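Long-range contacts in L-lysine 6-oxidase (Marinomonas mediterranea, PDB 3WEU), which oxidises the side-chain amine of free L-lysine with a cysteine tryptophylquinone cofactor, releasing ammonium and the hydrogen peroxide that makes it antibacterial: residues 585-590 with 611-616; 628-633 with 648-653; 506-511 with 617-622. All coordinates share one frame; numbering follows the deposited sequence.

Contact 1. Residues 585-590 with 611-616; sequences SPWDVL and NYARGI. With EDO (1,2-ethanediol), chain J.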
loop_
_atom_site.group_PDB
_atom_site.type_symbol
_atom_site.label_atom_id
_atom_site.label_comp_id
_atom_site.label_asym_id
_atom_site.label_seq_id
_atom_site.Cartn_x
_atom_site.Cartn_y
_atom_site.Cartn_z
ATOM N N SER A 585 -12.531 -25.243 -8.475
ATOM C CA SER A 585 -12.503 -23.959 -7.806
ATOM C C SER A 585 -13.948 -23.454 -7.858
ATOM O O SER A 585 -14.338 -22.716 -8.745
ATOM C CB SER A 585 -11.555 -22.996 -8.481
ATOM O OG SER A 585 -11.427 -21.886 -7.640
ATOM N N PRO A 586 -14.794 -24.002 -6.978
ATOM C CA PRO A 586 -16.222 -23.735 -7.032
ATOM C C PRO A 586 -16.537 -22.281 -6.829
ATOM O O PRO A 586 -15.718 -21.524 -6.239
ATOM C CB PRO A 586 -16.782 -24.553 -5.844
ATOM C CG PRO A 586 -15.798 -25.604 -5.658
ATOM C CD PRO A 586 -14.462 -24.967 -5.914
ATOM N N TRP A 587 -17.686 -21.865 -7.306
ATOM C CA TRP A 587 -18.102 -20.467 -7.206
ATOM C C TRP A 587 -19.468 -20.278 -6.651
ATOM O O TRP A 587 -19.643 -19.456 -5.726
ATOM C CB TRP A 587 -17.927 -19.787 -8.553
ATOM C CG TRP A 587 -17.888 -18.309 -8.511
ATOM C CD1 TRP A 587 -18.699 -17.427 -9.181
ATOM C CD2 TRP A 587 -16.938 -17.519 -7.798
ATOM N NE1 TRP A 587 -18.306 -16.160 -8.901
ATOM C CE2 TRP A 587 -17.232 -16.183 -8.059
ATOM C CE3 TRP A 587 -15.915 -17.819 -6.944
ATOM C CZ2 TRP A 587 -16.510 -15.144 -7.508
ATOM C CZ3 TRP A 587 -15.193 -16.764 -6.360
ATOM C CH2 TRP A 587 -15.514 -15.459 -6.652
ATOM N N ASP A 588 -20.466 -20.976 -7.219
ATOM C CA ASP A 588 -21.847 -20.850 -6.776
ATOM C C ASP A 588 -22.250 -22.201 -6.208
ATOM O O ASP A 588 -22.334 -23.172 -6.946
ATOM C CB ASP A 588 -22.721 -20.458 -7.933
ATOM C CG ASP A 588 -22.142 -19.294 -8.707
ATOM O OD1 ASP A 588 -21.409 -19.501 -9.689
ATOM O OD2 ASP A 588 -22.364 -18.161 -8.266
ATOM N N VAL A 589 -22.421 -22.245 -4.891
ATOM C CA VAL A 589 -22.603 -23.503 -4.144
ATOM C C VAL A 589 -23.721 -23.395 -3.148
ATOM O O VAL A 589 -24.126 -22.269 -2.767
ATOM C CB VAL A 589 -21.314 -23.918 -3.417
ATOM C CG1 VAL A 589 -20.205 -24.211 -4.394
ATOM C CG2 VAL A 589 -20.894 -22.915 -2.369
ATOM N N LEU A 590 -24.227 -24.556 -2.703
ATOM C CA LEU A 590 -25.366 -24.607 -1.768
ATOM C C LEU A 590 -24.869 -24.718 -0.352
ATOM O O LEU A 590 -23.924 -25.506 -0.066
ATOM C CB LEU A 590 -26.266 -25.813 -2.114
ATOM C CG LEU A 590 -26.857 -25.866 -3.527
ATOM C CD1 LEU A 590 -27.757 -27.102 -3.613
ATOM C CD2 LEU A 590 -27.686 -24.601 -3.731
ATOM N N ASN A 611 -21.973 -17.518 -2.672
ATOM C CA ASN A 611 -20.598 -17.556 -3.171
ATOM C C ASN A 611 -19.670 -18.441 -2.322
ATOM O O ASN A 611 -19.530 -18.310 -1.061
ATOM C CB ASN A 611 -20.018 -16.154 -3.297
ATOM C CG ASN A 611 -18.567 -16.186 -3.811
ATOM O OD1 ASN A 611 -17.595 -16.058 -3.066
ATOM N ND2 ASN A 611 -18.433 -16.332 -5.108
ATOM N N TYR A 612 -19.010 -19.349 -3.016
ATOM C CA TYR A 612 -18.135 -20.319 -2.363
ATOM C C TYR A 612 -17.017 -19.663 -1.500
ATOM O O TYR A 612 -16.617 -20.179 -0.463
ATOM C CB TYR A 612 -17.473 -21.198 -3.435
ATOM C CG TYR A 612 -16.404 -22.148 -2.937
ATOM C CD1 TYR A 612 -16.751 -23.317 -2.256
ATOM C CD2 TYR A 612 -15.065 -21.888 -3.124
ATOM C CE1 TYR A 612 -15.810 -24.192 -1.795
ATOM C CE2 TYR A 612 -14.124 -22.761 -2.685
ATOM C CZ TYR A 612 -14.504 -23.903 -1.992
ATOM O OH TYR A 612 -13.578 -24.749 -1.507
ATOM N N ALA A 613 -16.426 -18.603 -2.040
ATOM C CA ALA A 613 -15.296 -17.957 -1.370
ATOM C C ALA A 613 -15.704 -16.765 -0.526
ATOM O O ALA A 613 -14.845 -15.967 -0.221
ATOM C CB ALA A 613 -14.294 -17.500 -2.416
ATOM N N ARG A 614 -16.945 -16.654 -0.117
ATOM C CA ARG A 614 -17.425 -15.455 0.566
ATOM C C ARG A 614 -16.541 -15.286 1.817
ATOM O O ARG A 614 -16.297 -16.216 2.567
ATOM C CB ARG A 614 -18.864 -15.581 0.885
ATOM C CG ARG A 614 -19.238 -16.751 1.826
ATOM C CD ARG A 614 -20.691 -17.121 1.766
ATOM N NE ARG A 614 -20.947 -18.235 2.649
ATOM C CZ ARG A 614 -20.611 -19.503 2.396
ATOM N NH1 ARG A 614 -19.974 -19.852 1.267
ATOM N NH2 ARG A 614 -20.903 -20.452 3.321
ATOM N N GLY A 615 -16.110 -14.056 2.043
ATOM C CA GLY A 615 -15.291 -13.739 3.173
ATOM C C GLY A 615 -13.804 -13.670 2.893
ATOM O O GLY A 615 -13.054 -13.056 3.646
ATOM N N ILE A 616 -13.365 -14.347 1.840
ATOM C CA ILE A 616 -11.982 -14.267 1.370
ATOM C C ILE A 616 -11.985 -13.162 0.357
ATOM O O ILE A 616 -12.260 -13.366 -0.813
ATOM C CB ILE A 616 -11.513 -15.514 0.663
ATOM C CG1 ILE A 616 -11.757 -16.734 1.486
ATOM C CG2 ILE A 616 -9.993 -15.439 0.373
ATOM C CD1 ILE A 616 -10.837 -16.932 2.614
HETATM C C1 EDO J . -19.699 -12.548 -7.209
HETATM O O1 EDO J . -19.282 -13.744 -6.557
HETATM C C2 EDO J . -20.377 -13.001 -8.508
HETATM O O2 EDO J . -19.385 -13.283 -9.520
HETATM O O HOH W 1 -20.993 -16.257 -6.624
#
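Trp587 and Tyr612 are joined by the one direct hydrogen bond between residues 585-590 and 611-616: Tyr612 N donates to Trp587 O at 2.8 Å, nearly straight at its hydrogen but from above the carbonyl plane. It follows directly on the antiparallel, non-hydrogen-bonded pair of Asp588 with Asn611, where strands 588-590 and 609-611 meet.

Two aromatic rings each have a face packed across the contact. The Asn611 amide stands upright on the indole of Trp587, the two planes 87° apart, with ND2 3.0 Å above the ring plane and over its centre. CG of Asn611 lies anti to the backbone N (chi1 180°), which starts the side chain toward the indole. Pro586 CB sits over one face of the Tyr612 phenol, 3.9 Å from the ring centroid, a CH-pi contact. Val589 CG2 packs against Tyr612 CB at 4.0 Å, and Ala613 CB touches the indole at CZ3.

A water and an ethanediol bridge the polar ends. The water accepts from Asn611 ND2, donates to Asp588 OD2 and also bonds O1 of the ethanediol, probably from the crystallisation liquor, whose O2 accepts from Trp587 NE1 at the indole edge. Within the turn, Arg614 N and NH1 reach Asn611 O from opposite faces of its plane, and Arg614 NH2 forms a salt bridge with Glu647.

Trp587 closely follows the modified Trp581, and Ser585 OG bonds the carbonyl of Cys516, the residue thioether-linked to that quinone. The chain leaving the cofactor is thus held by one backbone bond, two aromatic rings each packed on one face, and a water bridge.

Contact 2. Residues 628-633 with 648-653; sequences ALAFIR and TERNHE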
loop_
_atom_site.group_PDB
_atom_site.type_symbol
_atom_site.label_atom_id
_atom_site.label_comp_id
_atom_site.label_asym_id
_atom_site.label_seq_id
_atom_site.Cartn_x
_atom_site.Cartn_y
_atom_site.Cartn_z
ATOM N N ALA A 628 -9.765 -22.770 5.082
ATOM C CA ALA A 628 -11.025 -22.562 5.751
ATOM C C ALA A 628 -12.215 -22.930 4.857
ATOM O O ALA A 628 -13.339 -23.077 5.347
ATOM C CB ALA A 628 -11.166 -21.118 6.152
ATOM N N LEU A 629 -11.963 -23.083 3.570
ATOM C CA LEU A 629 -13.076 -23.264 2.589
ATOM C C LEU A 629 -13.687 -24.629 2.642
ATOM O O LEU A 629 -13.114 -25.581 3.179
ATOM C CB LEU A 629 -12.654 -22.947 1.157
ATOM C CG LEU A 629 -12.199 -21.490 1.014
ATOM C CD1 LEU A 629 -11.371 -21.210 -0.230
ATOM C CD2 LEU A 629 -13.373 -20.538 1.016
ATOM N N ALA A 630 -14.913 -24.716 2.133
ATOM C CA ALA A 630 -15.692 -25.918 2.212
ATOM C C ALA A 630 -15.247 -26.959 1.195
ATOM O O ALA A 630 -14.698 -26.638 0.127
ATOM C CB ALA A 630 -17.135 -25.590 1.920
ATOM N N PHE A 631 -15.602 -28.194 1.485
ATOM C CA PHE A 631 -15.568 -29.252 0.494
ATOM C C PHE A 631 -16.986 -29.484 0.043
ATOM O O PHE A 631 -17.909 -29.730 0.875
ATOM C CB PHE A 631 -15.040 -30.537 1.107
ATOM C CG PHE A 631 -13.560 -30.521 1.293
ATOM C CD1 PHE A 631 -12.990 -29.791 2.329
ATOM C CD2 PHE A 631 -12.722 -31.088 0.336
ATOM C CE1 PHE A 631 -11.603 -29.693 2.449
ATOM C CE2 PHE A 631 -11.328 -31.013 0.455
ATOM C CZ PHE A 631 -10.776 -30.320 1.535
ATOM N N ILE A 632 -17.161 -29.433 -1.250
ATOM C CA ILE A 632 -18.488 -29.642 -1.875
ATOM C C ILE A 632 -18.644 -31.136 -2.088
ATOM O O ILE A 632 -17.847 -31.756 -2.766
ATOM C CB ILE A 632 -18.625 -28.891 -3.217
ATOM C CG1 ILE A 632 -18.150 -27.458 -3.085
ATOM C CG2 ILE A 632 -20.050 -28.959 -3.746
ATOM C CD1 ILE A 632 -18.792 -26.629 -1.962
ATOM N N ARG A 633 -19.689 -31.713 -1.492
ATOM C CA ARG A 633 -19.865 -33.129 -1.522
ATOM C C ARG A 633 -21.324 -33.599 -1.526
ATOM O O ARG A 633 -22.234 -32.854 -1.099
ATOM C CB ARG A 633 -19.076 -33.699 -0.381
ATOM C CG ARG A 633 -19.764 -34.481 0.656
ATOM C CD ARG A 633 -18.804 -34.975 1.713
ATOM N NE ARG A 633 -18.563 -36.358 1.597
ATOM C CZ ARG A 633 -17.781 -37.033 2.440
ATOM N NH1 ARG A 633 -17.135 -36.412 3.428
ATOM N NH2 ARG A 633 -17.659 -38.319 2.330
ATOM N N THR A 648 -19.652 -28.633 2.845
ATOM C CA THR A 648 -19.441 -29.341 4.122
ATOM C C THR A 648 -18.086 -28.811 4.672
ATOM O O THR A 648 -17.179 -28.452 3.872
ATOM C CB THR A 648 -19.348 -30.893 3.910
ATOM O OG1 THR A 648 -18.253 -31.237 3.044
ATOM C CG2 THR A 648 -20.659 -31.473 3.284
ATOM N N GLU A 649 -17.940 -28.834 5.997
ATOM C CA GLU A 649 -16.666 -28.632 6.660
ATOM C C GLU A 649 -16.034 -27.238 6.432
ATOM O O GLU A 649 -14.817 -27.042 6.633
ATOM C CB GLU A 649 -15.676 -29.731 6.309
ATOM C CG GLU A 649 -16.140 -31.124 6.701
ATOM C CD GLU A 649 -15.040 -32.152 6.529
ATOM O OE1 GLU A 649 -14.059 -32.096 7.330
ATOM O OE2 GLU A 649 -15.150 -33.003 5.589
ATOM N N ARG A 650 -16.871 -26.240 6.166
ATOM C CA ARG A 650 -16.357 -24.842 6.078
ATOM C C ARG A 650 -16.004 -24.403 7.483
ATOM O O ARG A 650 -16.718 -24.738 8.406
ATOM C CB ARG A 650 -17.428 -23.897 5.506
ATOM C CG ARG A 650 -16.810 -22.641 4.901
ATOM C CD ARG A 650 -17.808 -21.629 4.395
ATOM N NE ARG A 650 -17.243 -20.823 3.310
ATOM C CZ ARG A 650 -16.988 -19.506 3.336
ATOM N NH1 ARG A 650 -17.301 -18.732 4.355
ATOM N NH2 ARG A 650 -16.432 -18.960 2.285
ATOM N N ASN A 651 -14.927 -23.649 7.675
ATOM C CA ASN A 651 -14.548 -23.178 9.044
ATOM C C ASN A 651 -15.250 -21.840 9.264
ATOM O O ASN A 651 -14.645 -20.720 9.142
ATOM C CB ASN A 651 -13.056 -23.088 9.193
ATOM C CG ASN A 651 -12.323 -24.399 8.816
ATOM O OD1 ASN A 651 -12.897 -25.405 8.566
ATOM N ND2 ASN A 651 -11.043 -24.356 8.835
ATOM N N HIS A 652 -16.522 -21.961 9.578
ATOM C CA HIS A 652 -17.386 -20.793 9.630
ATOM C C HIS A 652 -16.915 -19.822 10.708
ATOM O O HIS A 652 -17.094 -18.587 10.575
ATOM C CB HIS A 652 -18.818 -21.171 9.969
ATOM C CG HIS A 652 -19.464 -22.036 8.952
ATOM N ND1 HIS A 652 -19.678 -21.631 7.657
ATOM C CD2 HIS A 652 -19.903 -23.325 9.040
ATOM C CE1 HIS A 652 -20.265 -22.619 7.001
ATOM N NE2 HIS A 652 -20.412 -23.656 7.819
ATOM N N GLU A 653 -16.264 -20.366 11.738
ATOM C CA GLU A 653 -15.832 -19.536 12.869
ATOM C C GLU A 653 -14.767 -18.506 12.532
ATOM O O GLU A 653 -14.635 -17.507 13.236
ATOM C CB GLU A 653 -15.415 -20.421 14.048
ATOM C CG GLU A 653 -16.671 -21.043 14.667
ATOM C CD GLU A 653 -16.471 -21.641 16.100
ATOM O OE1 GLU A 653 -15.331 -21.977 16.500
ATOM O OE2 GLU A 653 -17.463 -21.789 16.849
HETATM O O HOH W 2 -16.674 -22.496 1.136
HETATM O O HOH W 3 -17.308 -33.616 4.235
#
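A two-stranded antiparallel hairpin, strands 631-634 and 645-648, is paired through Phe631 and Thr648, and past that pair the two chains continue side by side in opposite directions without regular strand structure. At the hydrogen-bonded pair Phe631 N donates to Thr648 O at 2.9 Å, and Thr648 N returns a bond to Phe631 O. The hydroxyl of Thr648 adds a second grip on the same oxygen: OG1 donates to Phe631 O at 2.7 Å, reaching it from the opposite face of the carbonyl plane to Thr648 N. OG1 lies between the backbone N and the carbonyl carbon (chi1 60°), which turns it to this acceptor. Farther along, Asn651 N donates to Ala628 O at 2.9 Å, almost straight and in the carbonyl plane; Asn651 is the centre of an inverse gamma turn.

Two waters knit the side chains to this frame. One accepts from Ala630 N and from Arg650 NE, in the plane of that guanidinium. The other accepts from Arg633 NH1 and donates to Thr648 OG1 and to Glu649 OE2, bridging charged groups whose NH1 and OE2 stand 4.5 Å apart, beyond a salt bridge; NH1 also bonds Val47 O, and OE2 accepts from Phe49 N. Arg633 and Thr648 side chains cross at about a right angle. Arg650 runs beside Leu629, pointing the same way, with NH2 3.7 Å from Leu629 CD2; its CB meets Ala630 CB at 4.0 Å.

Beyond the hairpin, Arg650 NH2 bonds the carbonyls of Tyr612 and Arg614 in the loop before helix 619-625. Lys50 NZ gathers Leu629 O, Glu649 O and Asn651 OD1, Asn651 ND2 bonds Gly54 O, and His652 packs on helix 596-602.

Contact 3. Residues 506-511 with 617-622; sequences ACPWQA and NSYSQM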
loop_
_atom_site.group_PDB
_atom_site.type_symbol
_atom_site.label_atom_id
_atom_site.label_comp_id
_atom_site.label_asym_id
_atom_site.label_seq_id
_atom_site.Cartn_x
_atom_site.Cartn_y
_atom_site.Cartn_z
ATOM N N ALA A 506 1.045 -20.547 -10.790
ATOM C CA ALA A 506 1.277 -19.374 -9.967
ATOM C C ALA A 506 2.124 -19.711 -8.759
ATOM O O ALA A 506 2.085 -20.814 -8.186
ATOM C CB ALA A 506 -0.022 -18.724 -9.526
ATOM N N CYS A 507 2.911 -18.720 -8.384
ATOM C CA CYS A 507 3.815 -18.788 -7.229
ATOM C C CYS A 507 3.517 -17.643 -6.298
ATOM O O CYS A 507 3.938 -16.475 -6.562
ATOM C CB CYS A 507 5.241 -18.721 -7.735
ATOM S SG CYS A 507 6.399 -19.045 -6.385
ATOM N N PRO A 508 2.743 -17.904 -5.205
ATOM C CA PRO A 508 2.193 -19.163 -4.741
ATOM C C PRO A 508 0.852 -19.532 -5.422
ATOM O O PRO A 508 0.171 -18.672 -5.966
ATOM C CB PRO A 508 1.944 -18.912 -3.272
ATOM C CG PRO A 508 1.529 -17.504 -3.256
ATOM C CD PRO A 508 2.337 -16.807 -4.326
ATOM N N TRP A 509 0.506 -20.821 -5.341
ATOM C CA TRP A 509 -0.695 -21.392 -6.009
ATOM C C TRP A 509 -1.972 -20.740 -5.587
ATOM O O TRP A 509 -2.920 -20.655 -6.373
ATOM C CB TRP A 509 -0.812 -22.871 -5.757
ATOM C CG TRP A 509 -1.067 -23.240 -4.332
ATOM C CD1 TRP A 509 -0.144 -23.556 -3.405
ATOM C CD2 TRP A 509 -2.339 -23.363 -3.704
ATOM N NE1 TRP A 509 -0.744 -23.846 -2.211
ATOM C CE2 TRP A 509 -2.104 -23.698 -2.356
ATOM C CE3 TRP A 509 -3.651 -23.198 -4.141
ATOM C CZ2 TRP A 509 -3.124 -23.978 -1.484
ATOM C CZ3 TRP A 509 -4.660 -23.394 -3.242
ATOM C CH2 TRP A 509 -4.396 -23.789 -1.934
ATOM N N GLN A 510 -2.009 -20.232 -4.377
ATOM C CA GLN A 510 -3.261 -19.583 -3.877
ATOM C C GLN A 510 -3.677 -18.411 -4.779
ATOM O O GLN A 510 -4.827 -18.039 -4.777
ATOM C CB GLN A 510 -3.153 -19.164 -2.423
ATOM C CG GLN A 510 -3.037 -20.269 -1.405
ATOM C CD GLN A 510 -1.582 -20.683 -1.108
ATOM O OE1 GLN A 510 -0.635 -20.367 -1.868
ATOM N NE2 GLN A 510 -1.399 -21.356 0.009
ATOM N N ALA A 511 -2.767 -17.856 -5.613
ATOM C CA ALA A 511 -3.191 -16.912 -6.667
ATOM C C ALA A 511 -4.011 -17.585 -7.753
ATOM O O ALA A 511 -4.965 -17.029 -8.216
ATOM C CB ALA A 511 -1.976 -16.247 -7.319
ATOM N N ASN A 617 -11.778 -11.957 0.844
ATOM C CA ASN A 617 -12.039 -10.745 0.051
ATOM C C ASN A 617 -10.786 -10.217 -0.704
ATOM O O ASN A 617 -10.899 -9.267 -1.472
ATOM C CB ASN A 617 -12.603 -9.660 0.937
ATOM C CG ASN A 617 -14.059 -9.952 1.321
ATOM O OD1 ASN A 617 -14.906 -10.105 0.427
ATOM N ND2 ASN A 617 -14.363 -10.004 2.610
ATOM N N SER A 618 -9.659 -10.846 -0.462
ATOM C CA SER A 618 -8.428 -10.479 -1.093
ATOM C C SER A 618 -7.583 -11.658 -1.399
ATOM O O SER A 618 -7.656 -12.681 -0.740
ATOM C CB SER A 618 -7.600 -9.507 -0.158
ATOM O OG SER A 618 -6.996 -10.235 0.927
ATOM N N TYR A 619 -6.668 -11.453 -2.347
ATOM C CA TYR A 619 -5.645 -12.416 -2.676
ATOM C C TYR A 619 -4.850 -12.842 -1.444
ATOM O O TYR A 619 -4.599 -14.036 -1.182
ATOM C CB TYR A 619 -4.722 -11.757 -3.727
ATOM C CG TYR A 619 -3.464 -12.454 -4.036
ATOM C CD1 TYR A 619 -3.358 -13.859 -3.938
ATOM C CD2 TYR A 619 -2.400 -11.742 -4.515
ATOM C CE1 TYR A 619 -2.193 -14.510 -4.280
ATOM C CE2 TYR A 619 -1.228 -12.373 -4.900
ATOM C CZ TYR A 619 -1.101 -13.739 -4.746
ATOM O OH TYR A 619 0.072 -14.367 -5.078
ATOM N N SER A 620 -4.425 -11.855 -0.673
ATOM C CA SER A 620 -3.662 -12.122 0.529
ATOM C C SER A 620 -4.427 -12.989 1.547
ATOM O O SER A 620 -3.867 -13.870 2.214
ATOM C CB SER A 620 -3.111 -10.745 1.127
ATOM O OG SER A 620 -2.657 -11.023 2.413
ATOM N N GLN A 621 -5.724 -12.791 1.642
ATOM C CA GLN A 621 -6.508 -13.605 2.548
ATOM C C GLN A 621 -6.604 -15.028 2.045
ATOM O O GLN A 621 -6.682 -15.938 2.862
ATOM C CB GLN A 621 -7.896 -12.999 2.734
ATOM C CG GLN A 621 -7.827 -11.750 3.577
ATOM C CD GLN A 621 -9.039 -10.880 3.414
ATOM O OE1 GLN A 621 -10.143 -11.355 3.078
ATOM N NE2 GLN A 621 -8.883 -9.585 3.685
ATOM N N MET A 622 -6.565 -15.224 0.723
ATOM C CA MET A 622 -6.586 -16.577 0.178
ATOM C C MET A 622 -5.292 -17.284 0.470
ATOM O O MET A 622 -5.234 -18.489 0.882
ATOM C CB MET A 622 -6.906 -16.592 -1.295
ATOM C CG MET A 622 -7.085 -18.012 -1.870
ATOM S SD MET A 622 -8.532 -18.894 -1.212
ATOM C CE MET A 622 -9.761 -18.387 -2.410
#
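Residues 506-511 run from a loop into helix 510-515 and meet the first turn of helix 619-625, with the backbones nearest at Gln510 and Met622, 6.0 Å between CA atoms, and at Ala511 and Tyr619. No hydrogen bond spans the two segments; van der Waals contact does the work.

Tyr619 carries the first meeting. Its CG is anti to the backbone N (chi1 169°), and the ring extends to Ala511. There CE1 touches Ala511 CB at 3.5 Å, approached obliquely, while Gln510 C lies at the ring edge, near its plane. The phenol oxygen passes on to Pro508, with OH 3.4 Å from CD, and also lies near Ala511 CB. Pro508 follows a cis peptide bond, and its O accepts from Ala511 N as the chain turns into the helix.

The second meeting is aliphatic carbon against backbone. Gln510 CG comes within 3.6 Å of Met622 O, and Met622 CG in return is 3.7 Å from Gln510 O. The Gln510 chain bends at chi2 (90°), which carries CD away from Met622 and over a face of the Trp509 indole, 3.3 Å above its plane.

Ser618 is the N-cap of helix 619-625: its OG accepts from Gln621 N at 2.9 Å. The side chain of Gln621 folds back, and OE1 accepts from Asn617 N.

Met622 also packs on Phe513 and Phe514, so it meets helix 510-515 beyond Ala511. Pro508 also rests on strands 202-204 and 217-219, and Trp509 meets Trp626 edge-to-face just beyond helix 619-625.

How the contacts relate
Contacts 1 and 2 are neighbours, each built on a short two-stranded antiparallel sheet and each partly buried; contact 3 is buried and joins parts of helices 510-515 and 619-625. Contact 1 is nested inside the long loop closed by contact 3, and contact 2 follows both. Tyr612 OH, bonded to Ala630 O, ties contact 1 to contact 2. Between contacts 1 and 3, Ile616 packs on Met622, whose SD in turn touches Leu629 of contact 2. Chemistry follows place: contact 2 relies on backbone bonds, charged side chains and waters, contact 1 mixes one backbone bond with packed aromatic rings and a water bridge, and contact 3 has van der Waals contact and no hydrogen bond across its segments.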